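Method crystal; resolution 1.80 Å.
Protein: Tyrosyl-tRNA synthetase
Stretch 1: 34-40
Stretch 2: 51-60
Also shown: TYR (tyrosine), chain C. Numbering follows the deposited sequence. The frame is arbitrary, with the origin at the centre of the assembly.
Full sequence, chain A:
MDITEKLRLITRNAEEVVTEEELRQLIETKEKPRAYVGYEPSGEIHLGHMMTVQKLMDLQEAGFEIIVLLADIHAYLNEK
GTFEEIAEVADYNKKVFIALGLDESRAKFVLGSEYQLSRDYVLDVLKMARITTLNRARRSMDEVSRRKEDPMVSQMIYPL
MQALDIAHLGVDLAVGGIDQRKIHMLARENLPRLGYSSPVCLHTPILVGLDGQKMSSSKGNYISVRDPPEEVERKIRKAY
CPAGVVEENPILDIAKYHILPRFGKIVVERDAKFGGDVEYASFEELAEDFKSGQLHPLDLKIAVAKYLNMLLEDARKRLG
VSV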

ATOM      1  N   ARG A  34     -27.086  -4.958   9.292  1.00 40.40           N
ATOM      2  CA  ARG A  34     -26.601  -4.969   7.920  1.00 36.20           C
ATOM      3  C   ARG A  34     -25.446  -5.959   7.767  1.00 33.02           C
ATOM      4  O   ARG A  34     -24.511  -5.976   8.575  1.00 35.78           O
ATOM      5  CB  ARG A  34     -26.135  -3.566   7.518  1.00 41.06           C
ATOM      6  CG  ARG A  34     -25.725  -3.433   6.062  1.00 40.54           C
ATOM      7  CD  ARG A  34     -25.336  -2.000   5.742  1.00 42.08           C
ATOM      8  NE  ARG A  34     -26.468  -1.088   5.882  1.00 41.87           N
ATOM      9  CZ  ARG A  34     -26.420   0.219   5.644  1.00 49.42           C
ATOM     10  NH1 ARG A  34     -25.286   0.791   5.250  1.00 35.49           N
ATOM     11  NH2 ARG A  34     -27.512   0.958   5.796  1.00 43.54           N
ATOM     12  N   ALA A  35     -25.534  -6.793   6.736  1.00 35.53           N
ATOM     13  CA  ALA A  35     -24.500  -7.779   6.447  1.00 37.91           C
ATOM     14  C   ALA A  35     -24.080  -7.632   4.990  1.00 32.38           C
ATOM     15  O   ALA A  35     -24.826  -7.103   4.166  1.00 36.59           O
ATOM     16  CB  ALA A  35     -25.028  -9.186   6.693  1.00 34.67           C
ATOM     17  N   TYR A  36     -22.873  -8.091   4.675  1.00 29.35           N
ATOM     18  CA  TYR A  36     -22.390  -8.025   3.304  1.00 28.62           C
ATOM     19  C   TYR A  36     -21.387  -9.129   3.042  1.00 25.50           C
ATOM     20  O   TYR A  36     -20.934  -9.811   3.956  1.00 24.67           O
ATOM     21  CB  TYR A  36     -21.689  -6.675   3.013  1.00 26.01           C
ATOM     22  CG  TYR A  36     -20.162  -6.668   3.171  1.00 28.28           C
ATOM     23  CD1 TYR A  36     -19.335  -6.223   2.131  1.00 30.00           C
ATOM     24  CD2 TYR A  36     -19.553  -7.076   4.362  1.00 25.69           C
ATOM     25  CE1 TYR A  36     -17.942  -6.181   2.274  1.00 31.24           C
ATOM     26  CE2 TYR A  36     -18.164  -7.041   4.518  1.00 29.86           C
ATOM     27  CZ  TYR A  36     -17.367  -6.590   3.471  1.00 30.22           C
ATOM     28  OH  TYR A  36     -16.002  -6.531   3.638  1.00 26.07           O
ATOM     29  N   VAL A  37     -21.064  -9.278   1.768  1.00 31.19           N
ATOM     30  CA  VAL A  37     -20.037 -10.194   1.312  1.00 27.41           C
ATOM     31  C   VAL A  37     -19.428  -9.409   0.169  1.00 29.21           C
ATOM     32  O   VAL A  37     -20.132  -8.702  -0.566  1.00 26.89           O
ATOM     33  CB  VAL A  37     -20.568 -11.536   0.749  1.00 29.03           C
ATOM     34  CG1 VAL A  37     -19.370 -12.370   0.247  1.00 28.60           C
ATOM     35  CG2 VAL A  37     -21.313 -12.321   1.824  1.00 30.29           C
ATOM     36  N   GLY A  38     -18.115  -9.502   0.037  1.00 26.70           N
ATOM     37  CA  GLY A  38     -17.454  -8.808  -1.047  1.00 26.51           C
ATOM     38  C   GLY A  38     -16.933  -9.845  -2.008  1.00 28.66           C
ATOM     39  O   GLY A  38     -16.533 -10.931  -1.589  1.00 24.87           O
ATOM     40  N   TYR A  39     -16.951  -9.522  -3.296  1.00 26.93           N
ATOM     41  CA  TYR A  39     -16.459 -10.440  -4.317  1.00 29.74           C
ATOM     42  C   TYR A  39     -15.567  -9.752  -5.341  1.00 28.89           C
ATOM     43  O   TYR A  39     -15.922  -8.696  -5.864  1.00 29.84           O
ATOM     44  CB  TYR A  39     -17.617 -11.064  -5.102  1.00 29.16           C
ATOM     45  CG  TYR A  39     -18.629 -11.837  -4.291  1.00 35.07           C
ATOM     46  CD1 TYR A  39     -19.801 -11.223  -3.836  1.00 40.93           C
ATOM     47  CD2 TYR A  39     -18.446 -13.195  -4.021  1.00 33.24           C
ATOM     48  CE1 TYR A  39     -20.770 -11.942  -3.139  1.00 34.08           C
ATOM     49  CE2 TYR A  39     -19.415 -13.926  -3.318  1.00 27.59           C
ATOM     50  CZ  TYR A  39     -20.573 -13.288  -2.885  1.00 34.30           C
ATOM     51  OH  TYR A  39     -21.542 -13.990  -2.200  1.00 34.29           O
ATOM     52  N   GLU A  40     -14.416 -10.349  -5.637  1.00 25.43           N
ATOM     53  CA  GLU A  40     -13.557  -9.795  -6.686  1.00 26.64           C
ATOM     54  C   GLU A  40     -14.301 -10.236  -7.949  1.00 31.37           C
ATOM     55  O   GLU A  40     -14.591 -11.417  -8.109  1.00 26.46           O
ATOM     56  CB  GLU A  40     -12.178 -10.454  -6.692  1.00 27.15           C
ATOM     57  CG  GLU A  40     -11.336 -10.232  -5.464  1.00 29.50           C
ATOM     58  CD  GLU A  40      -9.952 -10.843  -5.611  1.00 31.37           C
ATOM     59  OE1 GLU A  40      -9.292 -11.078  -4.581  1.00 26.90           O
ATOM     60  OE2 GLU A  40      -9.524 -11.084  -6.760  1.00 33.64           O
ATOM     61  N   MET A  51     -22.090 -20.436  -2.193  1.00 40.78           N
ATOM     62  CA  MET A  51     -21.974 -20.768  -0.776  1.00 41.11           C
ATOM     63  C   MET A  51     -22.308 -19.526   0.060  1.00 45.15           C
ATOM     64  O   MET A  51     -23.154 -19.571   0.964  1.00 39.89           O
ATOM     65  CB  MET A  51     -20.544 -21.215  -0.473  1.00 43.10           C
ATOM     66  CG  MET A  51     -20.245 -21.456   0.994  1.00 47.15           C
ATOM     67  SD  MET A  51     -21.104 -22.898   1.627  1.00 57.02           S
ATOM     68  CE  MET A  51     -20.708 -24.041   0.398  1.00 37.04           C
ATOM     69  N   THR A  52     -21.640 -18.419  -0.252  1.00 38.52           N
ATOM     70  CA  THR A  52     -21.852 -17.172   0.470  1.00 34.70           C
ATOM     71  C   THR A  52     -23.120 -16.469   0.014  1.00 31.82           C
ATOM     72  O   THR A  52     -23.732 -15.724   0.779  1.00 37.14           O
ATOM     73  CB  THR A  52     -20.634 -16.217   0.332  1.00 35.02           C
ATOM     74  OG1 THR A  52     -20.287 -16.055  -1.049  1.00 35.64           O
ATOM     75  CG2 THR A  52     -19.437 -16.771   1.101  1.00 42.07           C
ATOM     76  N   VAL A  53     -23.524 -16.703  -1.228  1.00 33.37           N
ATOM     77  CA  VAL A  53     -24.749 -16.090  -1.724  1.00 39.80           C
ATOM     78  C   VAL A  53     -25.929 -16.659  -0.942  1.00 41.84           C
ATOM     79  O   VAL A  53     -26.821 -15.919  -0.513  1.00 36.65           O
ATOM     80  CB  VAL A  53     -24.945 -16.360  -3.226  1.00 43.18           C
ATOM     81  CG1 VAL A  53     -26.385 -16.080  -3.627  1.00 43.46           C
ATOM     82  CG2 VAL A  53     -24.000 -15.475  -4.035  1.00 41.92           C
ATOM     83  N   GLN A  54     -25.923 -17.974  -0.744  1.00 42.08           N
ATOM     84  CA  GLN A  54     -26.999 -18.632  -0.006  1.00 42.94           C
ATOM     85  C   GLN A  54     -27.067 -18.095   1.417  1.00 39.67           C
ATOM     86  O   GLN A  54     -28.154 -17.912   1.962  1.00 36.79           O
ATOM     87  CB  GLN A  54     -26.794 -20.156   0.012  1.00 33.74           C
ATOM     88  CG  GLN A  54     -27.825 -20.927   0.855  1.00 37.86           C
ATOM     89  CD  GLN A  54     -29.245 -20.806   0.325  1.00 38.69           C
ATOM     90  OE1 GLN A  54     -30.170 -20.473   1.068  1.00 41.35           O
ATOM     91  NE2 GLN A  54     -29.426 -21.085  -0.959  1.00 42.76           N
ATOM     92  N   LYS A  55     -25.911 -17.825   2.018  1.00 37.26           N
ATOM     93  CA  LYS A  55     -25.897 -17.301   3.374  1.00 35.58           C
ATOM     94  C   LYS A  55     -26.506 -15.899   3.398  1.00 39.64           C
ATOM     95  O   LYS A  55     -27.197 -15.537   4.350  1.00 33.99           O
ATOM     96  CB  LYS A  55     -24.472 -17.291   3.934  1.00 31.63           C
ATOM     97  CG  LYS A  55     -24.365 -16.790   5.368  1.00 40.76           C
ATOM     98  CD  LYS A  55     -25.428 -17.411   6.280  1.00 45.82           C
ATOM     99  CE  LYS A  55     -25.331 -18.932   6.348  1.00 37.91           C
ATOM    100  NZ  LYS A  55     -26.461 -19.530   7.133  1.00 39.98           N
ATOM    101  N   LEU A  56     -26.264 -15.111   2.352  1.00 33.38           N
ATOM    102  CA  LEU A  56     -26.844 -13.774   2.293  1.00 36.47           C
ATOM    103  C   LEU A  56     -28.366 -13.878   2.193  1.00 37.69           C
ATOM    104  O   LEU A  56     -29.082 -13.062   2.772  1.00 32.49           O
ATOM    105  CB  LEU A  56     -26.291 -12.978   1.102  1.00 39.22           C
ATOM    106  CG  LEU A  56     -24.873 -12.411   1.265  1.00 40.64           C
ATOM    107  CD1 LEU A  56     -24.489 -11.631   0.020  1.00 39.47           C
ATOM    108  CD2 LEU A  56     -24.808 -11.502   2.491  1.00 36.10           C
ATOM    109  N   MET A  57     -28.860 -14.877   1.464  1.00 39.34           N
ATOM    110  CA  MET A  57     -30.304 -15.068   1.329  1.00 41.32           C
ATOM    111  C   MET A  57     -30.888 -15.510   2.667  1.00 37.90           C
ATOM    112  O   MET A  57     -32.008 -15.141   3.011  1.00 37.95           O
ATOM    113  CB  MET A  57     -30.625 -16.091   0.234  1.00 45.14           C
ATOM    114  CG  MET A  57     -30.349 -15.573  -1.170  1.00 48.34           C
ATOM    115  SD  MET A  57     -30.884 -16.687  -2.487  1.00 63.06           S
ATOM    116  CE  MET A  57     -32.534 -16.084  -2.770  1.00 65.85           C
ATOM    117  N   ASP A  58     -30.131 -16.301   3.421  1.00 38.84           N
ATOM    118  CA  ASP A  58     -30.585 -16.732   4.740  1.00 33.42           C
ATOM    119  C   ASP A  58     -30.724 -15.472   5.596  1.00 36.37           C
ATOM    120  O   ASP A  58     -31.743 -15.257   6.243  1.00 35.92           O
ATOM    121  CB  ASP A  58     -29.556 -17.651   5.419  1.00 29.61           C
ATOM    122  CG  ASP A  58     -29.413 -19.008   4.737  1.00 37.06           C
ATOM    123  OD1 ASP A  58     -28.492 -19.768   5.125  1.00 37.43           O
ATOM    124  OD2 ASP A  58     -30.213 -19.319   3.832  1.00 38.41           O
ATOM    125  N   LEU A  59     -29.686 -14.640   5.590  1.00 37.87           N
ATOM    126  CA  LEU A  59     -29.669 -13.407   6.379  1.00 34.77           C
ATOM    127  C   LEU A  59     -30.791 -12.443   6.024  1.00 40.50           C
ATOM    128  O   LEU A  59     -31.396 -11.826   6.907  1.00 41.81           O
ATOM    129  CB  LEU A  59     -28.310 -12.706   6.227  1.00 32.42           C
ATOM    130  CG  LEU A  59     -27.184 -13.324   7.060  1.00 31.67           C
ATOM    131  CD1 LEU A  59     -25.819 -12.976   6.468  1.00 40.18           C
ATOM    132  CD2 LEU A  59     -27.299 -12.836   8.492  1.00 35.80           C
ATOM    133  N   GLN A  60     -31.065 -12.307   4.733  1.00 34.12           N
ATOM    134  CA  GLN A  60     -32.129 -11.424   4.269  1.00 38.10           C
ATOM    135  C   GLN A  60     -33.474 -11.976   4.762  1.00 45.61           C
ATOM    136  O   GLN A  60     -34.384 -11.221   5.115  1.00 41.65           O
ATOM    137  CB  GLN A  60     -32.092 -11.348   2.740  1.00 43.03           C
ATOM    138  CG  GLN A  60     -32.972 -10.278   2.117  1.00 53.30           C
ATOM    139  CD  GLN A  60     -34.438 -10.650   2.130  1.00 53.70           C
ATOM    140  OE1 GLN A  60     -34.812 -11.728   1.674  1.00 52.31           O
ATOM    141  NE2 GLN A  60     -35.277  -9.757   2.646  1.00 55.12           N
TER
HETATM  142  N   TYR C 401     -11.224 -11.071  -0.064  1.00 23.64           N
HETATM  143  CA  TYR C 401     -12.477 -11.587  -0.670  1.00 24.29           C
HETATM  144  C   TYR C 401     -12.222 -12.881  -1.440  1.00 28.77           C
HETATM  145  O   TYR C 401     -13.189 -13.422  -2.000  1.00 29.21           O
HETATM  146  CB  TYR C 401     -13.074 -10.517  -1.590  1.00 27.15           C
HETATM  147  CG  TYR C 401     -13.449  -9.272  -0.823  1.00 24.91           C
HETATM  148  CD1 TYR C 401     -12.930  -8.023  -1.167  1.00 25.85           C
HETATM  149  CD2 TYR C 401     -14.331  -9.351   0.262  1.00 22.90           C
HETATM  150  CE1 TYR C 401     -13.289  -6.871  -0.444  1.00 23.28           C
HETATM  151  CE2 TYR C 401     -14.690  -8.225   0.982  1.00 26.77           C
HETATM  152  CZ  TYR C 401     -14.170  -6.987   0.626  1.00 28.99           C
HETATM  153  OH  TYR C 401     -14.554  -5.878   1.337  1.00 25.54           O
HETATM  154  OXT TYR C 401     -11.063 -13.344  -1.457  1.00 29.79           O

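Residues 34-39 form a strand, and residues 51-60 are a segment of a longer helix that runs back across it. Their N-to-C directions differ by 165°, nearly antiparallel, and the axes come within 9.1 Å. The register runs accordingly in opposite directions: the CA atoms of Ala35 and Leu59 lie 7.6 Å apart, those of Tyr36 and Leu56 7.3 Å, and those of Val37 and Thr52 7.3 Å. As the strand advances, the helix is read backward, in steps of three and four residues that keep one face turned to the strand.

The strand alternates. Ala35, Val37 and Tyr39 point their CA-to-CB bonds toward the helix, and the side chains grow from alanine to valine to tyrosine along the series. With Thr52, Val53, Leu56 and Leu59 they are all buried; the stretches bury 306 Å² between them, both sides summed. Ala35 is small, and its CB packs 3.9 Å from Leu59 CD1. Val37 is branched and reaches further: its CG2 sits 3.6 Å from Leu56 CG, while its CG1 lies 4.0 Å from Thr52 OG1. Leu56, in the m, t rotamer, is the helix residue most covered by the strand, and its CD2 also comes within 4.2 Å of the backbone C of Tyr36.

At Tyr39 the contact becomes polar. Its chi1 of -58° carries the ring out to the helix, where Tyr39 OH and Thr52 OG1 form a hydrogen bond of 2.7 Å, the one hydrogen bond between the stretches. The threonine oxygen lies at the edge of the ring, near its plane, where a phenolic hydroxyl can meet it. Thr52, with chi1 at 52°, also uses OG1 in a hydrogen bond to a residue adjoining the stretch. Val53, whose CA-to-CB bond points sideways, still brings CG2 to 3.4 Å from Tyr39 OH and 4.2 Å from Tyr39 CZ, giving the phenol an apolar neighbor.

The intervening strand residues serve the other side. Tyr36 points away from the helix and places its OH 2.8 Å from the OH of the bound tyrosine, the substrate expected of a tyrosyl-tRNA synthetase. Gly38 lets the ligand come close, with its O 3.3 Å from ligand CD2; an ideal CB here would lie 2.3 Å from ligand CE2.

Lys55 starts toward the strand, but its end leads away, and NZ forms a salt bridge with Asp58 OD1 at 2.9 Å. The rule is economical: alternate residues pack, one buried hydroxyl pair bonds, and the opposite strand face is left to the ligand.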